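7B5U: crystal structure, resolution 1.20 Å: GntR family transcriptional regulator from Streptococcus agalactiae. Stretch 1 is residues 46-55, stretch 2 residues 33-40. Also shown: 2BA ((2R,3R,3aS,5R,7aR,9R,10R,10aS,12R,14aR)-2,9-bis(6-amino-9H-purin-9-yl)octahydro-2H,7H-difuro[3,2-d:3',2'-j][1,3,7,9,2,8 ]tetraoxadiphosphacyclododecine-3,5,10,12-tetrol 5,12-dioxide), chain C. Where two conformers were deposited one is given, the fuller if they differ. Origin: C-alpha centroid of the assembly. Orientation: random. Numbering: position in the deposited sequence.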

# COMPACT_ATOMS: atom_id res chain seq x y z
N SER A 46 3.17 -1.25 -6.73
CA SER A 46 2.60 0.07 -6.44
C SER A 46 1.44 0.34 -7.40
O SER A 46 1.50 1.28 -8.21
CB SER A 46 3.64 1.18 -6.51
OG SER A 46 3.12 2.33 -5.89
N PRO A 47 0.36 -0.44 -7.31
CA PRO A 47 -0.59 -0.50 -8.44
C PRO A 47 -1.46 0.73 -8.64
O PRO A 47 -1.93 0.95 -9.76
CB PRO A 47 -1.43 -1.75 -8.13
CG PRO A 47 -1.35 -1.86 -6.63
CD PRO A 47 0.05 -1.46 -6.29
N GLY A 48 -1.74 1.50 -7.60
CA GLY A 48 -2.62 2.64 -7.72
C GLY A 48 -4.09 2.26 -7.86
O GLY A 48 -4.47 1.09 -7.93
N PRO A 49 -4.94 3.29 -7.92
CA PRO A 49 -6.39 3.08 -7.87
C PRO A 49 -7.00 2.56 -9.15
O PRO A 49 -8.15 2.10 -9.13
CB PRO A 49 -6.92 4.48 -7.56
CG PRO A 49 -5.92 5.40 -8.23
CD PRO A 49 -4.59 4.72 -7.98
N PHE A 50 -6.29 2.65 -10.28
CA PHE A 50 -6.86 2.27 -11.56
C PHE A 50 -6.54 0.83 -11.94
O PHE A 50 -7.10 0.33 -12.93
CB PHE A 50 -6.40 3.25 -12.64
CG PHE A 50 -6.64 4.68 -12.25
CD1 PHE A 50 -7.91 5.12 -11.91
CD2 PHE A 50 -5.59 5.58 -12.20
CE1 PHE A 50 -8.14 6.44 -11.54
CE2 PHE A 50 -5.80 6.90 -11.84
CZ PHE A 50 -7.07 7.33 -11.51
N SER A 51 -5.67 0.15 -11.20
CA SER A 51 -5.40 -1.26 -11.44
C SER A 51 -6.64 -2.08 -11.10
O SER A 51 -7.32 -1.81 -10.10
CB SER A 51 -4.21 -1.70 -10.60
OG SER A 51 -2.99 -1.21 -11.12
N VAL A 52 -6.94 -3.06 -11.94
CA VAL A 52 -8.14 -3.89 -11.80
C VAL A 52 -7.76 -5.24 -11.22
O VAL A 52 -6.68 -5.78 -11.50
CB VAL A 52 -8.84 -4.03 -13.17
CG1 VAL A 52 -10.11 -4.88 -13.06
CG2 VAL A 52 -9.18 -2.66 -13.72
N ILE A 53 -8.63 -5.78 -10.38
CA ILE A 53 -8.43 -7.10 -9.82
C ILE A 53 -9.34 -8.08 -10.56
O ILE A 53 -10.56 -7.93 -10.58
CB ILE A 53 -8.68 -7.11 -8.31
CG1 ILE A 53 -7.73 -6.14 -7.62
CG2 ILE A 53 -8.51 -8.52 -7.75
CD1 ILE A 53 -8.01 -5.94 -6.14
N GLU A 54 -8.72 -9.09 -11.19
CA GLU A 54 -9.43 -10.08 -11.99
C GLU A 54 -9.33 -11.46 -11.35
O GLU A 54 -8.42 -11.73 -10.56
CB GLU A 54 -8.84 -10.17 -13.40
CG GLU A 54 -8.49 -8.84 -14.04
CD GLU A 54 -9.67 -8.16 -14.70
OE1 GLU A 54 -10.82 -8.53 -14.37
OE2 GLU A 54 -9.44 -7.27 -15.55
N GLN A 55 -10.25 -12.34 -11.73
CA GLN A 55 -10.27 -13.65 -11.10
C GLN A 55 -8.98 -14.41 -11.38
O GLN A 55 -8.49 -14.43 -12.51
CB GLN A 55 -11.48 -14.47 -11.57
CG GLN A 55 -11.68 -15.70 -10.70
CD GLN A 55 -13.03 -16.34 -10.93
OE1 GLN A 55 -13.27 -16.98 -11.95
NE2 GLN A 55 -13.94 -16.16 -9.97
P 2BA C . -7.62 6.36 0.77
O1P 2BA C . -7.00 5.24 1.52
O2P 2BA C . -8.60 7.22 1.50
O5' 2BA C . -6.42 7.24 0.15
C5' 2BA C . -6.71 8.49 -0.44
C4' 2BA C . -5.44 8.93 -1.24
O4' 2BA C . -4.43 9.12 -0.38
C3' 2BA C . -5.00 7.87 -2.28
O3' 2BA C . -5.69 8.10 -3.46
C2' 2BA C . -3.48 8.12 -2.30
O2' 2BA C . -3.13 9.20 -3.28
C1' 2BA C . -3.16 8.46 -1.03
N9 2BA C . -2.75 7.35 -0.18
C8 2BA C . -3.52 6.79 0.80
N7 2BA C . -2.82 5.79 1.36
C5 2BA C . -1.63 5.74 0.71
C6 2BA C . -0.52 4.96 0.83
N6 2BA C . -0.37 3.90 1.78
N1 2BA C . 0.53 5.17 0.04
C2 2BA C . 0.50 6.14 -0.91
N3 2BA C . -0.57 6.95 -1.05
C4 2BA C . -1.61 6.70 -0.22
P1 2BA C . -5.81 6.93 -4.61
O1P1 2BA C . -4.48 6.32 -4.90
O2P1 2BA C . -6.51 7.56 -5.77
O5'1 2BA C . -6.72 5.78 -3.91
C5'1 2BA C . -8.09 6.03 -3.70
C4'1 2BA C . -8.61 4.90 -2.74
O4'1 2BA C . -8.47 3.71 -3.31
C3'1 2BA C . -7.82 4.89 -1.41
O3'1 2BA C . -8.43 5.79 -0.54
C2'1 2BA C . -7.92 3.39 -1.04
O2'1 2BA C . -9.19 3.12 -0.28
C1'1 2BA C . -7.90 2.73 -2.22
N91 2BA C . -6.58 2.33 -2.70
C81 2BA C . -5.83 2.91 -3.67
N71 2BA C . -4.66 2.25 -3.78
C51 2BA C . -4.69 1.28 -2.83
C61 2BA C . -3.81 0.29 -2.43
N61 2BA C . -2.54 0.12 -3.07
N11 2BA C . -4.14 -0.54 -1.47
C21 2BA C . -5.33 -0.42 -0.84
N31 2BA C . -6.23 0.51 -1.18
C41 2BA C . -5.87 1.35 -2.17
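Stretch 2 33-40: TIVAIEHE

Stretch 2 runs as an extended strand from Thr33 to His39 and lies along a chain that is mostly loop, with a type I turn from Gly48 to Ser51 and only a weakly bonded strand about Val52 and Ile53. The nearest CA pairs, Ser46 with Val35 and Glu54 with His39, rise together in number, so both chains advance the same way. The two backbones come close at one end, where the CA atoms of Ser46 and Val35 are 5.2 Å apart; at the other end Glu54 CA and His39 CA stand 7.6 Å apart, a gap spanned by side chains. A single hydrogen bond joins the stretches, Ser46 N to Val35 O at 2.9 Å and nearly straight, and it lies at the end where the backbones are closest.

Beyond that pin the fit is one of shape. Ile34, Ile37 and His39 point toward stretch 1, whereas Val35 and Ala36 turn their CB atoms away and offer mainly backbone. Pro47 fills the space this leaves: its CD rests 3.7 Å from Ile34 O and also 3.7 Å from Val35 O, its CG meets Ile34 CG2 at 3.8 Å, and its CB reaches Ile37 CD1 at 4.0 Å.

Ile37 is the main bump of the strand. Ile37 CD1 enters a hollow bounded by Pro47, Ser51 CB at 3.7 Å, Val52 O at 4.1 Å and Ile53 CG1 at 4.3 Å. Pro47, just before the turn, and Ser51, at its end, both lie against this methyl. Ser51 OG donates a hydrogen bond to Pro47 O at 2.8 Å, and its CB points toward stretch 2. Ile53 starts sideways, but its end comes nearer, with CD1 4.2 Å from Ile34 CD1. Toward the His39 end, Glu54 CG lies 3.7 Å from His39 CE1. The edge carrying Ile34 also serves the ligand: Ile34 N donates to 2BA N11 and Ile34 O accepts from 2BA N61, both at 2.9 Å.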

# COMPACT_ATOMS: atom_id res chain seq x y z
N THR A 33 -3.14 -2.58 2.57
CA THR A 33 -2.46 -1.78 1.56
C THR A 33 -1.86 -2.74 0.54
O THR A 33 -0.95 -3.51 0.87
CB THR A 33 -1.39 -0.90 2.19
OG1 THR A 33 -1.99 -0.02 3.15
CG2 THR A 33 -0.69 -0.05 1.13
N ILE A 34 -2.40 -2.71 -0.68
CA ILE A 34 -1.93 -3.60 -1.74
C ILE A 34 -0.60 -3.09 -2.29
O ILE A 34 -0.48 -1.92 -2.68
CB ILE A 34 -2.98 -3.72 -2.86
CG1 ILE A 34 -4.27 -4.36 -2.32
CG2 ILE A 34 -2.40 -4.49 -4.04
CD1 ILE A 34 -5.42 -4.32 -3.32
N VAL A 35 0.41 -3.96 -2.30
CA VAL A 35 1.74 -3.60 -2.79
C VAL A 35 1.97 -4.07 -4.22
O VAL A 35 2.78 -3.49 -4.93
CB VAL A 35 2.86 -4.08 -1.86
CG1 VAL A 35 2.73 -3.42 -0.52
CG2 VAL A 35 2.88 -5.59 -1.71
N ALA A 36 1.27 -5.13 -4.63
CA ALA A 36 1.44 -5.63 -5.99
C ALA A 36 0.25 -6.50 -6.37
O ALA A 36 -0.38 -7.11 -5.50
CB ALA A 36 2.73 -6.44 -6.14
N ILE A 37 -0.02 -6.57 -7.67
CA ILE A 37 -0.96 -7.52 -8.25
C ILE A 37 -0.18 -8.38 -9.23
O ILE A 37 0.58 -7.86 -10.06
CB ILE A 37 -2.11 -6.83 -8.99
CG1 ILE A 37 -2.91 -5.93 -8.04
CG2 ILE A 37 -3.03 -7.87 -9.64
CD1 ILE A 37 -3.77 -4.94 -8.77
N GLU A 38 -0.39 -9.69 -9.16
CA GLU A 38 0.12 -10.59 -10.18
C GLU A 38 -1.05 -11.01 -11.05
O GLU A 38 -2.05 -11.53 -10.54
CB GLU A 38 0.79 -11.82 -9.57
CG GLU A 38 1.47 -12.68 -10.61
CD GLU A 38 1.98 -13.98 -10.05
OE1 GLU A 38 1.92 -14.17 -8.82
OE2 GLU A 38 2.46 -14.82 -10.85
N HIS A 39 -0.93 -10.77 -12.35
CA HIS A 39 -2.00 -11.03 -13.31
C HIS A 39 -1.37 -11.69 -14.52
O HIS A 39 -0.45 -11.13 -15.12
CB HIS A 39 -2.63 -9.70 -13.71
CG HIS A 39 -3.68 -9.82 -14.77
ND1 HIS A 39 -4.86 -10.50 -14.57
CD2 HIS A 39 -3.71 -9.36 -16.04
CE1 HIS A 39 -5.58 -10.45 -15.68
NE2 HIS A 39 -4.91 -9.76 -16.58
N GLU A 40 -1.84 -12.88 -14.87
CA GLU A 40 -1.27 -13.62 -16.00
C GLU A 40 0.24 -13.78 -15.86
O GLU A 40 0.99 -13.73 -16.84
CB GLU A 40 -1.65 -12.98 -17.34
CG GLU A 40 -3.15 -12.84 -17.57
CD GLU A 40 -3.51 -11.87 -18.69
OE1 GLU A 40 -2.61 -11.14 -19.16
OE2 GLU A 40 -4.69 -11.84 -19.10